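Local atomic coordinates of ribonuclease T2 (PDB entry 3T0O), a protein that cleaves single-stranded RNA, preferentially between purine and uridine residues, and so degrades microbial RNA into fragments that are sensed by the innate immune receptor TLR8. Residues 66-69 / 70-74; 80-83 / 84-87; 87-90 / 91-95; 111-114 / 115-119. All coordinates share one frame; numbering follows the deposited sequence. Where two conformers were deposited one is given.

Interaction 1: residues 66-69 / 70-74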
loop_
_atom_site.group_PDB
_atom_site.type_symbol
_atom_site.label_atom_id
_atom_site.label_comp_id
_atom_site.label_asym_id
_atom_site.label_seq_id
_atom_site.Cartn_x
_atom_site.Cartn_y
_atom_site.Cartn_z
ATOM N N LEU A 66 -7.117 -4.174 -15.365
ATOM C CA LEU A 66 -8.234 -3.861 -14.462
ATOM C C LEU A 66 -8.643 -5.029 -13.548
ATOM O O LEU A 66 -8.883 -4.833 -12.390
ATOM C CB LEU A 66 -9.408 -3.186 -15.174
ATOM C CG LEU A 66 -8.976 -1.808 -15.718
ATOM C CD1 LEU A 66 -10.120 -1.233 -16.544
ATOM C CD2 LEU A 66 -8.432 -0.857 -14.635
ATOM N N PRO A 67 -8.636 -6.275 -14.026
ATOM C CA PRO A 67 -8.994 -7.267 -13.072
ATOM C C PRO A 67 -8.038 -7.349 -11.901
ATOM O O PRO A 67 -8.493 -7.507 -10.791
ATOM C CB PRO A 67 -8.996 -8.565 -13.906
ATOM C CG PRO A 67 -9.398 -8.062 -15.276
ATOM C CD PRO A 67 -8.689 -6.765 -15.414
ATOM N N GLU A 68 -6.741 -7.266 -12.138
ATOM C CA GLU A 68 -5.775 -7.251 -11.065
ATOM C C GLU A 68 -5.894 -5.997 -10.219
ATOM O O GLU A 68 -5.743 -6.050 -8.978
ATOM C CB GLU A 68 -4.370 -7.334 -11.581
ATOM C CG GLU A 68 -3.963 -8.747 -11.979
ATOM C CD GLU A 68 -2.494 -8.752 -12.360
ATOM O OE1 GLU A 68 -2.228 -8.831 -13.575
ATOM O OE2 GLU A 68 -1.640 -8.610 -11.446
ATOM N N MET A 69 -6.117 -4.856 -10.859
ATOM C CA MET A 69 -6.299 -3.611 -10.075
ATOM C C MET A 69 -7.524 -3.700 -9.171
ATOM O O MET A 69 -7.482 -3.207 -8.034
ATOM C CB MET A 69 -6.444 -2.347 -10.936
ATOM C CG MET A 69 -5.398 -2.163 -11.936
ATOM S SD MET A 69 -4.060 -1.285 -11.141
ATOM C CE MET A 69 -4.831 0.259 -10.755
ATOM N N ARG A 70 -8.651 -4.279 -9.651
ATOM C CA ARG A 70 -9.781 -4.428 -8.746
ATOM C C ARG A 70 -9.482 -5.331 -7.580
ATOM O O ARG A 70 -9.984 -5.087 -6.462
ATOM C CB ARG A 70 -11.037 -4.928 -9.500
ATOM C CG ARG A 70 -11.511 -3.855 -10.521
ATOM C CD ARG A 70 -12.795 -4.299 -11.272
ATOM N NE ARG A 70 -12.632 -5.569 -11.938
ATOM C CZ ARG A 70 -12.572 -5.724 -13.259
ATOM N NH1 ARG A 70 -12.629 -4.671 -14.072
ATOM N NH2 ARG A 70 -12.419 -6.944 -13.748
ATOM N N ALA A 71 -8.725 -6.423 -7.835
ATOM C CA ALA A 71 -8.467 -7.397 -6.759
ATOM C C ALA A 71 -7.420 -6.901 -5.767
ATOM O O ALA A 71 -7.576 -7.088 -4.571
ATOM C CB ALA A 71 -7.955 -8.674 -7.336
ATOM N N TYR A 72 -6.405 -6.230 -6.294
ATOM C CA TYR A 72 -5.247 -5.951 -5.444
ATOM C C TYR A 72 -5.123 -4.489 -5.173
ATOM O O TYR A 72 -4.323 -4.107 -4.280
ATOM C CB TYR A 72 -3.951 -6.402 -6.216
ATOM C CG TYR A 72 -3.872 -7.865 -6.544
ATOM C CD1 TYR A 72 -4.476 -8.788 -5.752
ATOM C CD2 TYR A 72 -3.219 -8.252 -7.694
ATOM C CE1 TYR A 72 -4.421 -10.185 -6.106
ATOM C CE2 TYR A 72 -3.173 -9.598 -8.072
ATOM C CZ TYR A 72 -3.777 -10.528 -7.258
ATOM O OH TYR A 72 -3.682 -11.893 -7.610
ATOM N N TRP A 73 -5.836 -3.639 -5.900
ATOM C CA TRP A 73 -5.692 -2.196 -5.701
ATOM C C TRP A 73 -7.086 -1.582 -5.517
ATOM O O TRP A 73 -7.417 -0.538 -6.064
ATOM C CB TRP A 73 -4.949 -1.618 -6.894
ATOM C CG TRP A 73 -4.187 -0.358 -6.605
ATOM C CD1 TRP A 73 -4.511 0.650 -5.734
ATOM C CD2 TRP A 73 -3.011 0.055 -7.309
ATOM N NE1 TRP A 73 -3.531 1.666 -5.797
ATOM C CE2 TRP A 73 -2.619 1.309 -6.775
ATOM C CE3 TRP A 73 -2.209 -0.574 -8.286
ATOM C CZ2 TRP A 73 -1.423 2.003 -7.251
ATOM C CZ3 TRP A 73 -1.044 0.117 -8.727
ATOM C CH2 TRP A 73 -0.680 1.347 -8.184
ATOM N N PRO A 74 -7.903 -2.168 -4.649
ATOM C CA PRO A 74 -9.254 -1.618 -4.498
ATOM C C PRO A 74 -9.277 -0.330 -3.699
ATOM O O PRO A 74 -8.308 -0.021 -2.990
ATOM C CB PRO A 74 -9.974 -2.687 -3.631
ATOM C CG PRO A 74 -8.849 -3.286 -2.761
ATOM C CD PRO A 74 -7.687 -3.377 -3.799
#
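Met69 reaches Trp73 because its chain turns back twice, at chi2 (-87°) and again at chi3 (-64°), while Trp73 swings its CG anti to its own backbone N. The two side chains then run side by side in the same direction. In the Met69 conformer described, SD comes within 3.5 Å of CE3 of Trp73 and lies obliquely to the six-membered ring, a Met-aromatic contact four residues along the chain. The methyl CE rests separately over one face of the indole, near its rim.

The pair spans the last turn of helix 66-72, Trp73 being the first residue beyond it to leave helical geometry. The bonds from Arg70 N to Leu66 O (2.8 Å) and from Tyr72 N to Glu68 O are ordinary helical ones, whereas Trp73 N meets Met69 O from above the carbonyl plane at 2.7 Å. In the alpha/beta fold of RNase T2 this puts Trp73 close to the active site, the nearest atoms of its side chain and that of Glu90, an active-site residue by similarity, being about 4 Å apart. NE1 of Trp73 is bonded to the backbone O of His41, a predicted catalytic residue, and its ring meets Trp87 edge-to-face.

On the outer side, Arg70 folds its guanidinium back along the helix, with Leu66 O over the centre of one face and NH2 3.6 Å from CG of Pro67. Glu68 instead faces helix 107-121. It sends an extended chain past Tyr72, its OE2 lying at the ring edge 3.8 Å from CE2, the carboxylate and ring planes standing 79° apart. That same oxygen forms a salt bridge with Arg119.

Interaction 2: residues 80-83 / 84-87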
loop_
_atom_site.group_PDB
_atom_site.type_symbol
_atom_site.label_atom_id
_atom_site.label_comp_id
_atom_site.label_asym_id
_atom_site.label_seq_id
_atom_site.Cartn_x
_atom_site.Cartn_y
_atom_site.Cartn_z
ATOM N N PHE A 80 -15.125 5.079 -3.140
ATOM C CA PHE A 80 -16.040 5.694 -4.087
ATOM C C PHE A 80 -16.514 4.577 -5.040
ATOM O O PHE A 80 -15.783 3.574 -5.291
ATOM C CB PHE A 80 -15.243 6.729 -4.891
ATOM C CG PHE A 80 -14.811 7.957 -4.118
ATOM C CD1 PHE A 80 -15.748 8.693 -3.370
ATOM C CD2 PHE A 80 -13.516 8.391 -4.177
ATOM C CE1 PHE A 80 -15.374 9.839 -2.670
ATOM C CE2 PHE A 80 -13.155 9.618 -3.503
ATOM C CZ PHE A 80 -14.071 10.283 -2.766
ATOM N N PRO A 81 -17.701 4.745 -5.544
ATOM C CA PRO A 81 -18.283 3.739 -6.449
ATOM C C PRO A 81 -17.486 3.688 -7.730
ATOM O O PRO A 81 -17.283 2.606 -8.289
ATOM C CB PRO A 81 -19.713 4.202 -6.655
ATOM C CG PRO A 81 -19.860 5.577 -6.035
ATOM C CD PRO A 81 -18.621 5.786 -5.115
ATOM N N ASN A 82 -16.977 4.841 -8.151
ATOM C CA ASN A 82 -16.113 4.865 -9.303
ATOM C C ASN A 82 -14.700 4.591 -8.810
ATOM O O ASN A 82 -14.031 5.494 -8.295
ATOM C CB ASN A 82 -16.125 6.233 -9.932
ATOM C CG ASN A 82 -15.367 6.263 -11.227
ATOM O OD1 ASN A 82 -14.587 5.321 -11.537
ATOM N ND2 ASN A 82 -15.597 7.327 -12.022
ATOM N N ARG A 83 -14.252 3.347 -8.911
ATOM C CA ARG A 83 -12.971 2.950 -8.353
ATOM C C ARG A 83 -11.804 3.678 -9.052
ATOM O O ARG A 83 -10.694 3.842 -8.530
ATOM C CB ARG A 83 -12.850 1.427 -8.530
ATOM C CG ARG A 83 -12.001 0.778 -7.549
ATOM C CD ARG A 83 -11.952 -0.731 -7.821
ATOM N NE ARG A 83 -13.083 -1.517 -7.273
ATOM C CZ ARG A 83 -14.134 -1.972 -7.980
ATOM N NH1 ARG A 83 -14.313 -1.701 -9.281
ATOM N NH2 ARG A 83 -15.047 -2.692 -7.346
ATOM N N SER A 84 -12.068 4.146 -10.252
ATOM C CA SER A 84 -11.024 4.770 -10.986
ATOM C C SER A 84 -10.672 6.170 -10.395
ATOM O O SER A 84 -9.602 6.698 -10.694
ATOM C CB SER A 84 -11.277 4.714 -12.500
ATOM O OG SER A 84 -12.009 5.846 -12.813
ATOM N N ARG A 85 -11.522 6.773 -9.548
ATOM C CA ARG A 85 -11.155 8.040 -8.880
ATOM C C ARG A 85 -9.912 7.846 -8.047
ATOM O O ARG A 85 -9.031 8.701 -7.976
ATOM C CB ARG A 85 -12.248 8.577 -7.949
ATOM C CG ARG A 85 -13.623 8.712 -8.524
ATOM C CD ARG A 85 -14.519 9.449 -7.504
ATOM N NE ARG A 85 -13.979 10.746 -7.083
ATOM C CZ ARG A 85 -14.638 11.625 -6.320
ATOM N NH1 ARG A 85 -15.862 11.338 -5.885
ATOM N NH2 ARG A 85 -14.086 12.794 -5.993
ATOM N N PHE A 86 -9.811 6.714 -7.379
ATOM C CA PHE A 86 -8.592 6.449 -6.566
ATOM C C PHE A 86 -7.370 6.279 -7.419
ATOM O O PHE A 86 -6.342 6.836 -7.122
ATOM C CB PHE A 86 -8.907 5.218 -5.708
ATOM C CG PHE A 86 -7.765 4.629 -4.961
ATOM C CD1 PHE A 86 -6.882 5.410 -4.281
ATOM C CD2 PHE A 86 -7.642 3.233 -4.871
ATOM C CE1 PHE A 86 -5.824 4.825 -3.544
ATOM C CE2 PHE A 86 -6.652 2.657 -4.167
ATOM C CZ PHE A 86 -5.701 3.453 -3.501
ATOM N N TRP A 87 -7.507 5.501 -8.499
ATOM C CA TRP A 87 -6.334 5.240 -9.331
ATOM C C TRP A 87 -5.921 6.550 -10.029
ATOM O O TRP A 87 -4.714 6.769 -10.222
ATOM C CB TRP A 87 -6.715 4.167 -10.378
ATOM C CG TRP A 87 -7.055 2.915 -9.736
ATOM C CD1 TRP A 87 -6.582 2.423 -8.542
ATOM C CD2 TRP A 87 -7.988 1.974 -10.236
ATOM N NE1 TRP A 87 -7.185 1.185 -8.282
ATOM C CE2 TRP A 87 -8.045 0.886 -9.294
ATOM C CE3 TRP A 87 -8.798 1.941 -11.362
ATOM C CZ2 TRP A 87 -8.874 -0.240 -9.509
ATOM C CZ3 TRP A 87 -9.602 0.840 -11.577
ATOM C CH2 TRP A 87 -9.656 -0.214 -10.652
HETATM O O HOH W 1 -12.150 5.585 -6.249
#
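Asn82 OD1 takes bonds from both Ser84 N (3.1 Å) and Ser84 OG (2.9 Å), a capping arrangement at the end of the loop that leads into helix 84-98. Both donors approach from the same face of the amide plane, so the oxygen accepts the Ser84 N-H and holds the serine hydroxyl in place. Asn82 O adds a backbone bond from Arg85 N, and a water links this same carbonyl oxygen to Phe86 N. Phe86 N also makes a weak bond to Arg83 O.

The charged contact is a stack. In the Arg85 conformer described, the guanidinium lies flat on Phe80, centres 3.8 Å apart and planes at 12°, a cation-pi pair with NH1 over the ring. A bend at chi3 (55°) lays the arginine down on the ring, joining Phe80, just before the helix, to its first turn.

Apolar packing completes the turn. NE1 of Trp87 is bonded to Trp73 O, just beyond helix 66-72. The aliphatic part of Arg83 runs beside Trp87 while its NE pairs with Asp30. CG of Arg83 makes an off-centre CH-pi contact with the six-membered ring; Arg83 CD and Trp87 CZ2 come closest, at 3.5 Å.

Interaction 3: residues 87-90 / 91-95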
loop_
_atom_site.group_PDB
_atom_site.type_symbol
_atom_site.label_atom_id
_atom_site.label_comp_id
_atom_site.label_asym_id
_atom_site.label_seq_id
_atom_site.Cartn_x
_atom_site.Cartn_y
_atom_site.Cartn_z
ATOM N N TRP A 87 -7.507 5.501 -8.499
ATOM C CA TRP A 87 -6.334 5.240 -9.331
ATOM C C TRP A 87 -5.921 6.550 -10.029
ATOM O O TRP A 87 -4.714 6.769 -10.222
ATOM C CB TRP A 87 -6.715 4.167 -10.378
ATOM C CG TRP A 87 -7.055 2.915 -9.736
ATOM C CD1 TRP A 87 -6.582 2.423 -8.542
ATOM C CD2 TRP A 87 -7.988 1.974 -10.236
ATOM N NE1 TRP A 87 -7.185 1.185 -8.282
ATOM C CE2 TRP A 87 -8.045 0.886 -9.294
ATOM C CE3 TRP A 87 -8.798 1.941 -11.362
ATOM C CZ2 TRP A 87 -8.874 -0.240 -9.509
ATOM C CZ3 TRP A 87 -9.602 0.840 -11.577
ATOM C CH2 TRP A 87 -9.656 -0.214 -10.652
ATOM N N LYS A 88 -6.893 7.397 -10.385
ATOM C CA LYS A 88 -6.582 8.661 -10.997
ATOM C C LYS A 88 -5.724 9.455 -9.985
ATOM O O LYS A 88 -4.745 10.092 -10.380
ATOM C CB LYS A 88 -7.875 9.396 -11.320
ATOM C CG LYS A 88 -7.643 10.840 -11.762
ATOM C CD LYS A 88 -9.027 11.443 -12.092
ATOM C CE LYS A 88 -9.006 12.957 -12.117
ATOM N NZ LYS A 88 -8.315 13.424 -13.343
ATOM N N HIS A 89 -6.193 9.488 -8.727
ATOM C CA HIS A 89 -5.459 10.209 -7.680
ATOM C C HIS A 89 -4.029 9.688 -7.571
ATOM O O HIS A 89 -3.063 10.461 -7.544
ATOM C CB HIS A 89 -6.182 10.036 -6.330
ATOM C CG HIS A 89 -5.420 10.576 -5.163
ATOM N ND1 HIS A 89 -5.482 11.899 -4.799
ATOM C CD2 HIS A 89 -4.605 9.967 -4.263
ATOM C CE1 HIS A 89 -4.689 12.104 -3.757
ATOM N NE2 HIS A 89 -4.159 10.950 -3.401
ATOM N N GLU A 90 -3.876 8.378 -7.591
ATOM C CA GLU A 90 -2.555 7.790 -7.451
ATOM C C GLU A 90 -1.711 8.150 -8.654
ATOM O O GLU A 90 -0.501 8.416 -8.517
ATOM C CB GLU A 90 -2.620 6.293 -7.309
ATOM C CG GLU A 90 -3.246 5.947 -5.907
ATOM C CD GLU A 90 -2.378 6.369 -4.732
ATOM O OE1 GLU A 90 -1.138 6.180 -4.753
ATOM O OE2 GLU A 90 -2.960 6.925 -3.775
ATOM N N TRP A 91 -2.295 8.046 -9.858
ATOM C CA TRP A 91 -1.530 8.434 -11.042
ATOM C C TRP A 91 -1.075 9.900 -10.989
ATOM O O TRP A 91 0.081 10.232 -11.229
ATOM C CB TRP A 91 -2.353 8.222 -12.319
ATOM C CG TRP A 91 -1.586 8.831 -13.511
ATOM C CD1 TRP A 91 -1.883 10.009 -14.170
ATOM C CD2 TRP A 91 -0.327 8.391 -14.025
ATOM N NE1 TRP A 91 -0.946 10.251 -15.118
ATOM C CE2 TRP A 91 0.044 9.304 -15.024
ATOM C CE3 TRP A 91 0.524 7.317 -13.730
ATOM C CZ2 TRP A 91 1.244 9.172 -15.777
ATOM C CZ3 TRP A 91 1.694 7.150 -14.542
ATOM C CH2 TRP A 91 2.058 8.090 -15.490
ATOM N N GLU A 92 -1.988 10.804 -10.687
ATOM C CA GLU A 92 -1.731 12.241 -10.811
ATOM C C GLU A 92 -0.741 12.695 -9.712
ATOM O O GLU A 92 0.237 13.462 -9.968
ATOM C CB GLU A 92 -3.100 12.974 -10.925
ATOM C CG GLU A 92 -3.815 12.483 -12.238
ATOM C CD GLU A 92 -5.111 13.169 -12.704
ATOM O OE1 GLU A 92 -5.681 14.000 -11.955
ATOM O OE2 GLU A 92 -5.569 12.872 -13.853
ATOM N N LYS A 93 -0.928 12.118 -8.517
ATOM C CA LYS A 93 -0.079 12.490 -7.406
ATOM C C LYS A 93 1.285 11.835 -7.473
ATOM O O LYS A 93 2.250 12.492 -7.161
ATOM C CB LYS A 93 -0.744 12.187 -6.083
ATOM C CG LYS A 93 -0.027 12.766 -4.841
ATOM C CD LYS A 93 -0.851 12.460 -3.575
ATOM C CE LYS A 93 -0.458 13.332 -2.372
ATOM N NZ LYS A 93 -0.857 14.790 -2.535
ATOM N N HIS A 94 1.352 10.567 -7.868
ATOM C CA HIS A 94 2.569 9.800 -7.698
ATOM C C HIS A 94 3.155 9.298 -9.004
ATOM O O HIS A 94 4.359 9.388 -9.226
ATOM C CB HIS A 94 2.292 8.590 -6.778
ATOM C CG HIS A 94 1.792 8.992 -5.427
ATOM N ND1 HIS A 94 2.531 9.750 -4.547
ATOM C CD2 HIS A 94 0.574 8.807 -4.854
ATOM C CE1 HIS A 94 1.805 9.968 -3.456
ATOM N NE2 HIS A 94 0.619 9.397 -3.617
ATOM N N GLY A 95 2.281 8.796 -9.878
ATOM C CA GLY A 95 2.755 8.128 -11.136
ATOM C C GLY A 95 3.419 9.133 -12.060
ATOM O O GLY A 95 4.442 8.800 -12.649
HETATM O O HOH W 2 -1.714 8.833 -2.315
#
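Trp91 N closes a regular helical bond on Trp87 O at 2.8 Å, and its indole NE1 is bonded to Trp55 O. Glu92 comes next and carries the surface contact, a salt bridge one turn apart: Lys88 NZ approaches Glu92 OE2 on its syn side at 2.8 Å. A second, weaker bond runs from the same NZ to OE1. The lysine reaches the carboxylate by running extended from CB and bending only at its last torsion (chi4 74°). OE2 has a second partner in Phe57 N.

Lys93 lies alongside His89, its CD 3.6 Å from NE2 of the histidine, and its NZ goes on to Glu49. At His94 the helix widens: Glu90 O accepts both His94 N and Gly95 N (3.1 Å), the latter in the carbonyl plane, a pi-type turn.

Next to that turn His94 lies beside Glu90, pointing the same way, CD2 3.1 Å from OE1, with carboxylate and ring planes 28° apart. OE1 is bonded to Trp44 NE1. One water lies 2.7 Å from both Glu90 OE2 and His94 NE2, donating to the carboxylate. Glu90 and His94, with nearby His41, are probably the active-site residues, as in other RNase T2 enzymes.

Interaction 4: residues 111-114 / 115-119; sequences FGRS and LELYR
Arg113 carries the charged side of this turn of helix 107-121, one of the helices packed against the sheet of the RNase T2 fold. Its chain leaves with CG anti to the backbone N and then kinks at chi2 (63°), which turns the guanidinium along the helix toward Glu116 and Leu117. NH1 bonds OE1 of Glu116 at 2.8 Å, an i to i+3 salt bridge. The contact is askew: the nitrogen comes from above the carboxylate plane, the two planes are 88° apart, and NH1 to OE1 is the one bond between them.

Leu117 comes over one face of the same group, CD2 above its centre and 3.8 Å from CZ, while Glu116 meets the edge. NE and NH2 are bonded to Gln184 OE1 and Asp183 O, which holds the group's rotation.

Leu115 faces the interior, packing against Ile40 of strand 39-45 and Met69 of helix 66-72; its CG sits 3.4 Å from Phe111 O. That carbonyl also receives Leu115 N at 3.0 Å, one of the regular bonds that run the length of this stretch. On the outer side Arg119, whose NH1 pairs with Glu68, is joined to the preceding turn in the conformer described: a water bridges Gly112 O to its side chain, donating to Gly112 O at 2.7 Å and accepting from Arg119 NH1 at 3.0 Å.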
loop_
_atom_site.group_PDB
_atom_site.type_symbol
_atom_site.label_atom_id
_atom_site.label_comp_id
_atom_site.label_asym_id
_atom_site.label_seq_id
_atom_site.Cartn_x
_atom_site.Cartn_y
_atom_site.Cartn_z
ATOM N N PHE A 111 1.483 1.329 -13.440
ATOM C CA PHE A 111 0.550 0.501 -12.726
ATOM C C PHE A 111 0.913 -0.978 -12.858
ATOM O O PHE A 111 0.757 -1.714 -11.863
ATOM C CB PHE A 111 -0.881 0.771 -13.225
ATOM C CG PHE A 111 -1.439 2.034 -12.704
ATOM C CD1 PHE A 111 -1.980 2.089 -11.431
ATOM C CD2 PHE A 111 -1.514 3.167 -13.506
ATOM C CE1 PHE A 111 -2.534 3.306 -10.967
ATOM C CE2 PHE A 111 -2.031 4.360 -13.050
ATOM C CZ PHE A 111 -2.553 4.441 -11.799
ATOM N N GLY A 112 1.452 -1.400 -14.008
ATOM C CA GLY A 112 1.758 -2.802 -14.167
ATOM C C GLY A 112 2.914 -3.180 -13.270
ATOM O O GLY A 112 2.918 -4.293 -12.693
ATOM N N ARG A 113 3.896 -2.284 -13.151
ATOM C CA ARG A 113 5.047 -2.598 -12.301
ATOM C C ARG A 113 4.659 -2.628 -10.856
ATOM O O ARG A 113 5.155 -3.427 -10.062
ATOM C CB ARG A 113 6.231 -1.621 -12.563
ATOM C CG ARG A 113 7.438 -1.853 -11.703
ATOM C CD ARG A 113 8.062 -3.257 -11.953
ATOM N NE ARG A 113 9.363 -3.329 -11.298
ATOM C CZ ARG A 113 9.929 -4.456 -10.887
ATOM N NH1 ARG A 113 9.291 -5.607 -11.053
ATOM N NH2 ARG A 113 11.099 -4.428 -10.281
ATOM N N SER A 114 3.742 -1.730 -10.473
ATOM C CA SER A 114 3.222 -1.705 -9.139
ATOM C C SER A 114 2.565 -3.003 -8.786
ATOM O O SER A 114 2.815 -3.587 -7.734
ATOM C CB SER A 114 2.210 -0.560 -9.012
ATOM O OG SER A 114 2.929 0.665 -9.152
ATOM N N LEU A 115 1.753 -3.520 -9.690
ATOM C CA LEU A 115 1.125 -4.818 -9.426
ATOM C C LEU A 115 2.151 -5.921 -9.362
ATOM O O LEU A 115 1.998 -6.844 -8.548
ATOM C CB LEU A 115 0.143 -5.137 -10.553
ATOM C CG LEU A 115 -1.070 -4.225 -10.567
ATOM C CD1 LEU A 115 -1.796 -4.350 -11.910
ATOM C CD2 LEU A 115 -2.043 -4.583 -9.476
ATOM N N GLU A 116 3.164 -5.873 -10.218
ATOM C CA GLU A 116 4.199 -6.920 -10.179
ATOM C C GLU A 116 4.905 -6.909 -8.884
ATOM O O GLU A 116 5.118 -7.962 -8.291
ATOM C CB GLU A 116 5.181 -6.662 -11.301
ATOM C CG GLU A 116 6.196 -7.702 -11.513
ATOM C CD GLU A 116 6.951 -7.408 -12.807
ATOM O OE1 GLU A 116 7.382 -6.248 -13.016
ATOM O OE2 GLU A 116 7.091 -8.330 -13.641
ATOM N N LEU A 117 5.265 -5.728 -8.411
ATOM C CA LEU A 117 5.985 -5.617 -7.134
ATOM C C LEU A 117 5.128 -6.134 -6.001
ATOM O O LEU A 117 5.618 -6.808 -5.086
ATOM C CB LEU A 117 6.282 -4.116 -6.878
ATOM C CG LEU A 117 7.405 -3.680 -7.796
ATOM C CD1 LEU A 117 7.492 -2.175 -7.652
ATOM C CD2 LEU A 117 8.738 -4.303 -7.279
ATOM N N TYR A 118 3.819 -5.837 -6.051
ATOM C CA TYR A 118 2.946 -6.352 -4.989
ATOM C C TYR A 118 2.985 -7.908 -4.981
ATOM O O TYR A 118 3.057 -8.490 -3.908
ATOM C CB TYR A 118 1.523 -5.930 -5.394
ATOM C CG TYR A 118 0.421 -6.491 -4.493
ATOM C CD1 TYR A 118 0.249 -5.997 -3.218
ATOM C CD2 TYR A 118 -0.402 -7.483 -4.964
ATOM C CE1 TYR A 118 -0.814 -6.517 -2.425
ATOM C CE2 TYR A 118 -1.458 -8.013 -4.204
ATOM C CZ TYR A 118 -1.642 -7.493 -2.943
ATOM O OH TYR A 118 -2.696 -8.055 -2.222
ATOM N N ARG A 119 2.959 -8.532 -6.147
ATOM C CA ARG A 119 2.999 -9.998 -6.268
ATOM C C ARG A 119 4.314 -10.577 -5.774
ATOM O O ARG A 119 4.350 -11.669 -5.181
ATOM C CB ARG A 119 2.779 -10.408 -7.755
ATOM C CG ARG A 119 1.388 -9.995 -8.282
ATOM C CD ARG A 119 1.023 -10.570 -9.677
ATOM N NE ARG A 119 2.033 -10.325 -10.706
ATOM C CZ ARG A 119 1.962 -9.419 -11.681
ATOM N NH1 ARG A 119 0.939 -8.588 -11.801
ATOM N NH2 ARG A 119 2.955 -9.343 -12.554
HETATM O O HOH W 3 1.645 -6.402 -13.768
#

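In the fold
The four contacts follow one another along the chain, through three helices: interaction 1 on 66-72, interactions 2 and 3 on 84-98, where they share Trp87, and interaction 4 on 107-121. Their centres lie 11 to 18 Å apart. Trp87 joins interactions 2 and 3 to interaction 1, its ring packing on Met69 and Leu66. Interaction 4 closes against interaction 1 through packing of Phe111 on Met69 and of Tyr118 on Tyr72, and against interaction 3 through Phe111 and Trp91. These aromatic residues gather close to Glu90 and His94, the probable active-site residues of interaction 3, and to His41 on strand 39-45.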